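Local coordinates for protein CsuE (Acinetobacter baumannii, PDB 6FJY) that caps archaic Csu pili as their tip adhesion subunit and probably mediates attachment to surfaces during biofilm formation, at residues Q28-L33 with D101-F106; I71-N76 with Y107-A112. All coordinates share one frame; numbering follows the deposited sequence.

Contact 1: Q28-L33 with D101-F106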
loop_
_atom_site.group_PDB
_atom_site.type_symbol
_atom_site.label_atom_id
_atom_site.label_comp_id
_atom_site.label_asym_id
_atom_site.label_seq_id
_atom_site.Cartn_x
_atom_site.Cartn_y
_atom_site.Cartn_z
ATOM N N GLN D 28 -6.633 10.454 12.002
ATOM C CA GLN D 28 -7.375 10.333 13.247
ATOM C C GLN D 28 -7.063 9.015 13.936
ATOM O O GLN D 28 -7.119 7.950 13.316
ATOM C CB GLN D 28 -8.864 10.446 12.958
ATOM C CG GLN D 28 -9.777 10.011 14.066
ATOM C CD GLN D 28 -11.220 10.372 13.757
ATOM O OE1 GLN D 28 -11.503 11.092 12.792
ATOM N NE2 GLN D 28 -12.138 9.874 14.575
ATOM N N PHE D 29 -6.720 9.093 15.220
ATOM C CA PHE D 29 -6.498 7.910 16.035
ATOM C C PHE D 29 -7.143 8.106 17.400
ATOM O O PHE D 29 -7.444 9.227 17.817
ATOM C CB PHE D 29 -5.002 7.598 16.187
ATOM C CG PHE D 29 -4.271 8.511 17.133
ATOM C CD1 PHE D 29 -3.757 9.719 16.698
ATOM C CD2 PHE D 29 -4.056 8.138 18.447
ATOM C CE1 PHE D 29 -3.068 10.547 17.562
ATOM C CE2 PHE D 29 -3.373 8.961 19.314
ATOM C CZ PHE D 29 -2.873 10.162 18.871
ATOM N N ASN D 30 -7.347 6.991 18.098
ATOM C CA ASN D 30 -7.992 7.003 19.407
ATOM C C ASN D 30 -7.031 7.504 20.477
ATOM O O ASN D 30 -5.909 7.008 20.609
ATOM C CB ASN D 30 -8.506 5.612 19.745
ATOM C CG ASN D 30 -9.410 5.072 18.665
ATOM O OD1 ASN D 30 -9.898 5.826 17.816
ATOM N ND2 ASN D 30 -9.633 3.767 18.680
ATOM N N SER D 31 -7.476 8.509 21.226
ATOM C CA SER D 31 -6.609 9.185 22.180
ATOM C C SER D 31 -6.376 8.361 23.436
ATOM O O SER D 31 -5.337 8.507 24.087
ATOM C CB SER D 31 -7.224 10.524 22.563
ATOM O OG SER D 31 -8.467 10.307 23.216
ATOM N N GLY D 32 -7.337 7.507 23.788
ATOM C CA GLY D 32 -7.348 6.772 25.040
ATOM C C GLY D 32 -8.628 6.971 25.835
ATOM O O GLY D 32 -9.000 6.102 26.629
ATOM N N LEU D 33 -9.300 8.100 25.633
ATOM C CA LEU D 33 -10.604 8.352 26.229
ATOM C C LEU D 33 -11.709 7.985 25.237
ATOM O O LEU D 33 -11.556 8.120 24.020
ATOM C CB LEU D 33 -10.733 9.817 26.659
ATOM C CG LEU D 33 -11.695 10.231 27.781
ATOM C CD1 LEU D 33 -13.010 10.721 27.230
ATOM C CD2 LEU D 33 -11.934 9.096 28.763
ATOM N N ASP D 101 -17.990 3.524 19.323
ATOM C CA ASP D 101 -17.204 3.392 20.545
ATOM C C ASP D 101 -17.000 4.718 21.268
ATOM O O ASP D 101 -16.363 4.734 22.332
ATOM C CB ASP D 101 -15.844 2.758 20.237
ATOM C CG ASP D 101 -15.955 1.283 19.869
ATOM O OD1 ASP D 101 -17.071 0.726 19.945
ATOM O OD2 ASP D 101 -14.922 0.688 19.496
ATOM N N GLY D 102 -17.522 5.816 20.726
ATOM C CA GLY D 102 -17.405 7.115 21.370
ATOM C C GLY D 102 -15.975 7.553 21.586
ATOM O O GLY D 102 -15.659 8.140 22.627
ATOM N N ASN D 103 -15.103 7.285 20.620
ATOM C CA ASN D 103 -13.692 7.579 20.792
ATOM C C ASN D 103 -13.451 9.074 20.683
ATOM O O ASN D 103 -13.861 9.716 19.713
ATOM C CB ASN D 103 -12.856 6.832 19.756
ATOM C CG ASN D 103 -12.787 5.344 20.030
ATOM O OD1 ASN D 103 -13.000 4.894 21.156
ATOM N ND2 ASN D 103 -12.494 4.568 18.991
ATOM N N LEU D 104 -12.802 9.632 21.685
ATOM C CA LEU D 104 -12.315 10.987 21.554
ATOM C C LEU D 104 -11.070 10.939 20.685
ATOM O O LEU D 104 -10.118 10.229 21.029
ATOM C CB LEU D 104 -12.007 11.594 22.909
ATOM C CG LEU D 104 -11.718 13.086 22.837
ATOM C CD1 LEU D 104 -12.929 13.843 22.307
ATOM C CD2 LEU D 104 -11.328 13.582 24.196
ATOM N N PRO D 105 -11.058 11.607 19.533
ATOM C CA PRO D 105 -9.942 11.444 18.602
ATOM C C PRO D 105 -8.830 12.455 18.815
ATOM O O PRO D 105 -9.054 13.622 19.146
ATOM C CB PRO D 105 -10.610 11.663 17.237
ATOM C CG PRO D 105 -11.692 12.635 17.531
ATOM C CD PRO D 105 -12.197 12.305 18.908
ATOM N N PHE D 106 -7.610 11.966 18.648
ATOM C CA PHE D 106 -6.427 12.775 18.421
ATOM C C PHE D 106 -5.963 12.544 16.988
ATOM O O PHE D 106 -6.442 11.641 16.293
ATOM C CB PHE D 106 -5.308 12.426 19.413
ATOM C CG PHE D 106 -5.459 13.048 20.780
ATOM C CD1 PHE D 106 -6.639 13.657 21.170
ATOM C CD2 PHE D 106 -4.399 13.030 21.673
ATOM C CE1 PHE D 106 -6.760 14.227 22.432
ATOM C CE2 PHE D 106 -4.513 13.598 22.930
ATOM C CZ PHE D 106 -5.695 14.196 23.311
#

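Contact 2: I71-N76 with Y107-A112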
loop_
_atom_site.group_PDB
_atom_site.type_symbol
_atom_site.label_atom_id
_atom_site.label_comp_id
_atom_site.label_asym_id
_atom_site.label_seq_id
_atom_site.Cartn_x
_atom_site.Cartn_y
_atom_site.Cartn_z
ATOM N N ILE D 71 3.487 15.029 14.516
ATOM C CA ILE D 71 2.934 16.080 15.356
ATOM C C ILE D 71 1.599 15.565 15.854
ATOM O O ILE D 71 0.724 15.230 15.045
ATOM C CB ILE D 71 2.741 17.404 14.597
ATOM C CG1 ILE D 71 4.073 17.931 14.070
ATOM C CG2 ILE D 71 2.059 18.428 15.477
ATOM C CD1 ILE D 71 3.923 19.148 13.201
ATOM N N ILE D 72 1.440 15.478 17.170
ATOM C CA ILE D 72 0.200 14.970 17.738
ATOM C C ILE D 72 -0.691 16.148 18.100
ATOM O O ILE D 72 -0.239 17.116 18.720
ATOM C CB ILE D 72 0.467 14.075 18.955
ATOM C CG1 ILE D 72 1.600 13.099 18.649
ATOM C CG2 ILE D 72 -0.777 13.293 19.289
ATOM C CD1 ILE D 72 1.375 12.309 17.385
ATOM N N LEU D 73 -1.958 16.068 17.697
ATOM C CA LEU D 73 -2.923 17.126 17.940
ATOM C C LEU D 73 -4.166 16.548 18.597
ATOM O O LEU D 73 -4.553 15.408 18.333
ATOM C CB LEU D 73 -3.309 17.847 16.635
ATOM C CG LEU D 73 -2.224 18.544 15.802
ATOM C CD1 LEU D 73 -1.695 17.635 14.712
ATOM C CD2 LEU D 73 -2.774 19.832 15.205
ATOM N N ASP D 74 -4.797 17.363 19.449
ATOM C CA ASP D 74 -5.966 16.958 20.219
ATOM C C ASP D 74 -7.232 17.092 19.379
ATOM O O ASP D 74 -7.189 17.375 18.182
ATOM C CB ASP D 74 -6.072 17.779 21.503
ATOM C CG ASP D 74 -6.150 19.277 21.240
ATOM O OD1 ASP D 74 -6.302 19.668 20.065
ATOM O OD2 ASP D 74 -6.048 20.066 22.208
ATOM N N SER D 75 -8.385 16.918 20.026
ATOM C CA SER D 75 -9.655 16.875 19.317
ATOM C C SER D 75 -10.047 18.221 18.714
ATOM O O SER D 75 -10.949 18.267 17.876
ATOM C CB SER D 75 -10.753 16.383 20.263
ATOM O OG SER D 75 -10.388 15.149 20.858
ATOM N N ASN D 76 -9.411 19.316 19.127
ATOM C CA ASN D 76 -9.662 20.628 18.545
ATOM C C ASN D 76 -8.568 21.042 17.564
ATOM O O ASN D 76 -8.432 22.231 17.261
ATOM C CB ASN D 76 -9.808 21.672 19.652
ATOM C CG ASN D 76 -11.009 21.417 20.540
ATOM O OD1 ASN D 76 -12.146 21.334 20.065
ATOM N ND2 ASN D 76 -10.762 21.290 21.840
ATOM N N TYR D 107 -4.999 13.348 16.555
ATOM C CA TYR D 107 -4.578 13.346 15.165
ATOM C C TYR D 107 -3.061 13.310 15.094
ATOM O O TYR D 107 -2.375 13.985 15.868
ATOM C CB TYR D 107 -5.130 14.578 14.407
ATOM C CG TYR D 107 -6.648 14.654 14.414
ATOM C CD1 TYR D 107 -7.405 14.034 13.425
ATOM C CD2 TYR D 107 -7.328 15.328 15.429
ATOM C CE1 TYR D 107 -8.794 14.098 13.444
ATOM C CE2 TYR D 107 -8.717 15.393 15.454
ATOM C CZ TYR D 107 -9.442 14.780 14.462
ATOM O OH TYR D 107 -10.815 14.843 14.489
ATOM N N ILE D 108 -2.549 12.512 14.163
ATOM C CA ILE D 108 -1.138 12.509 13.816
ATOM C C ILE D 108 -0.939 13.359 12.568
ATOM O O ILE D 108 -1.639 13.191 11.559
ATOM C CB ILE D 108 -0.616 11.081 13.597
ATOM C CG1 ILE D 108 -0.766 10.253 14.871
ATOM C CG2 ILE D 108 0.833 11.118 13.174
ATOM C CD1 ILE D 108 -0.143 8.876 14.775
ATOM N N ARG D 109 0.022 14.263 12.636
ATOM C CA ARG D 109 0.438 15.093 11.514
ATOM C C ARG D 109 1.873 14.724 11.160
ATOM O O ARG D 109 2.786 14.919 11.968
ATOM C CB ARG D 109 0.329 16.580 11.866
ATOM C CG ARG D 109 0.624 17.519 10.701
ATOM C CD ARG D 109 0.441 18.983 11.080
ATOM N NE ARG D 109 -0.957 19.325 11.344
ATOM C CZ ARG D 109 -1.353 20.479 11.879
ATOM N NH1 ARG D 109 -0.462 21.409 12.205
ATOM N NH2 ARG D 109 -2.642 20.706 12.080
ATOM N N LEU D 110 2.068 14.185 9.960
ATOM C CA LEU D 110 3.402 13.998 9.414
ATOM C C LEU D 110 3.755 15.198 8.543
ATOM O O LEU D 110 3.118 15.394 7.495
ATOM C CB LEU D 110 3.469 12.718 8.608
ATOM C CG LEU D 110 3.289 11.465 9.458
ATOM C CD1 LEU D 110 3.324 10.211 8.611
ATOM C CD2 LEU D 110 4.364 11.417 10.508
ATOM N N PRO D 111 4.717 16.028 8.937
ATOM C CA PRO D 111 5.132 17.141 8.075
ATOM C C PRO D 111 5.640 16.663 6.724
ATOM O O PRO D 111 6.354 15.663 6.627
ATOM C CB PRO D 111 6.250 17.809 8.881
ATOM C CG PRO D 111 5.925 17.480 10.300
ATOM C CD PRO D 111 5.303 16.122 10.283
ATOM N N ALA D 112 5.287 17.414 5.679
ATOM C CA ALA D 112 5.768 17.126 4.337
ATOM C C ALA D 112 7.275 17.326 4.250
ATOM O O ALA D 112 7.894 17.981 5.095
ATOM C CB ALA D 112 5.068 18.010 3.299
#

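Contact 1: Q28-L33 with D101-F106
Ser31 holds OG in the crowded position between its backbone N and carbonyl carbon (chi1 63°), and Phe106 sets CG beside its own N, so the side chain of Ser31 meets the other strand in two ways. Its OG donates to Leu104 O at 2.7 Å, coming from above the carbonyl plane, while its CB sits over one face of the Phe106 ring, 3.5 Å from the centroid, a CH-pi contact. The backbone adds Ser31 N to Leu104 O, at 3.2 Å and nearly along the C=O axis. Phe29 (chi1 75°) lays one face of its ring over Phe106 CA, CZ reaching 3.4 Å from Phe106 CB at the edge of that ring. In the backbone, Phe29 and Phe106 form an antiparallel hydrogen-bonded pair; Phe29 N to Phe106 O is 2.8 Å and almost straight. Beyond Gly32, where the chain turns a corner, Leu104 N donates to Leu33 O at 3.0 Å. The extended Gln28 chain lies alongside Pro105. The Asn30 and Asn103 amides cross obliquely, planes 51° apart, with Asn103 OD1 hydrogen-bonded to Ser34 OG. With amide and hydroxyl of Ser31 both gripping the buried Leu104 O, the pairing holds up to the corner and resumes at Leu33 O.

Contact 2: I71-N76 with Y107-A112
Four backbone bonds tie Ile71-Leu73 to Tyr107-Arg109. Around the Leu73-Tyr107 pair, Leu73 N to Tyr107 O and Tyr107 N to Leu73 O both measure 2.8 Å, each donor in the plane of its carbonyl. At the other pair Arg109 N gives Ile71 O a sound bond of 2.7 Å, whereas the return from Ile71 N to Arg109 O is bent to 123° and weak. On the face carrying Ile71, Leu73, Tyr107 and Arg109, the arginine leaves the backbone with CG anti to N (chi1 -175°) and then bends at chi3 (-68°), which folds its guanidinium across Leu73. Leucine CD2 is 3.2 Å from Arg109 NH2, and CD1 reaches back to the start of the chain, 3.6 Å from Arg109 CB. Ile71 runs alongside the arginine and ends with CD1 3.9 Å from Pro111 CG. This is an antiparallel pairing within the Ig-like beta-sandwich, and its other face, with Ile72 and Ile108 side by side, turns inward onto Leu173 of strand 167-184. Where strand 71-73 gives way to a turn, Asp74 O meets the Tyr107 ring edge-on, in its plane, 3.4 Å from CD2. Asp74 is itself pinned, OD1 accepting from Glu78 N and OD2 bonded to Tyr50 OH. From strand 24-31, the neighbour of 103-110 in the other direction, Ser26 and Gln28 touch Tyr107 and Asn25 touches Arg109.

How the contacts relate
Strand 103-110 serves both contacts: its first half pairs with 28-31 in contact 1, and its second half stays bonded to strand 24-31 while 71-73 joins on its other edge in contact 2. Contact 1 is the more buried of the two, combining aromatic packing with a serine hydroxyl bonded to a carbonyl. Contact 2 is only partly buried: one face is aliphatic and faces inward, while the other mixes Ile71 and Leu73 with the arginine and the tyrosine. They meet at the turn after Leu73, where Ser75 OG probably bonds to Pro105 O at 2.7 Å and Asp74 packs on the Phe106 ring, joining the loop after strand 67-73 to the middle of strand 103-110.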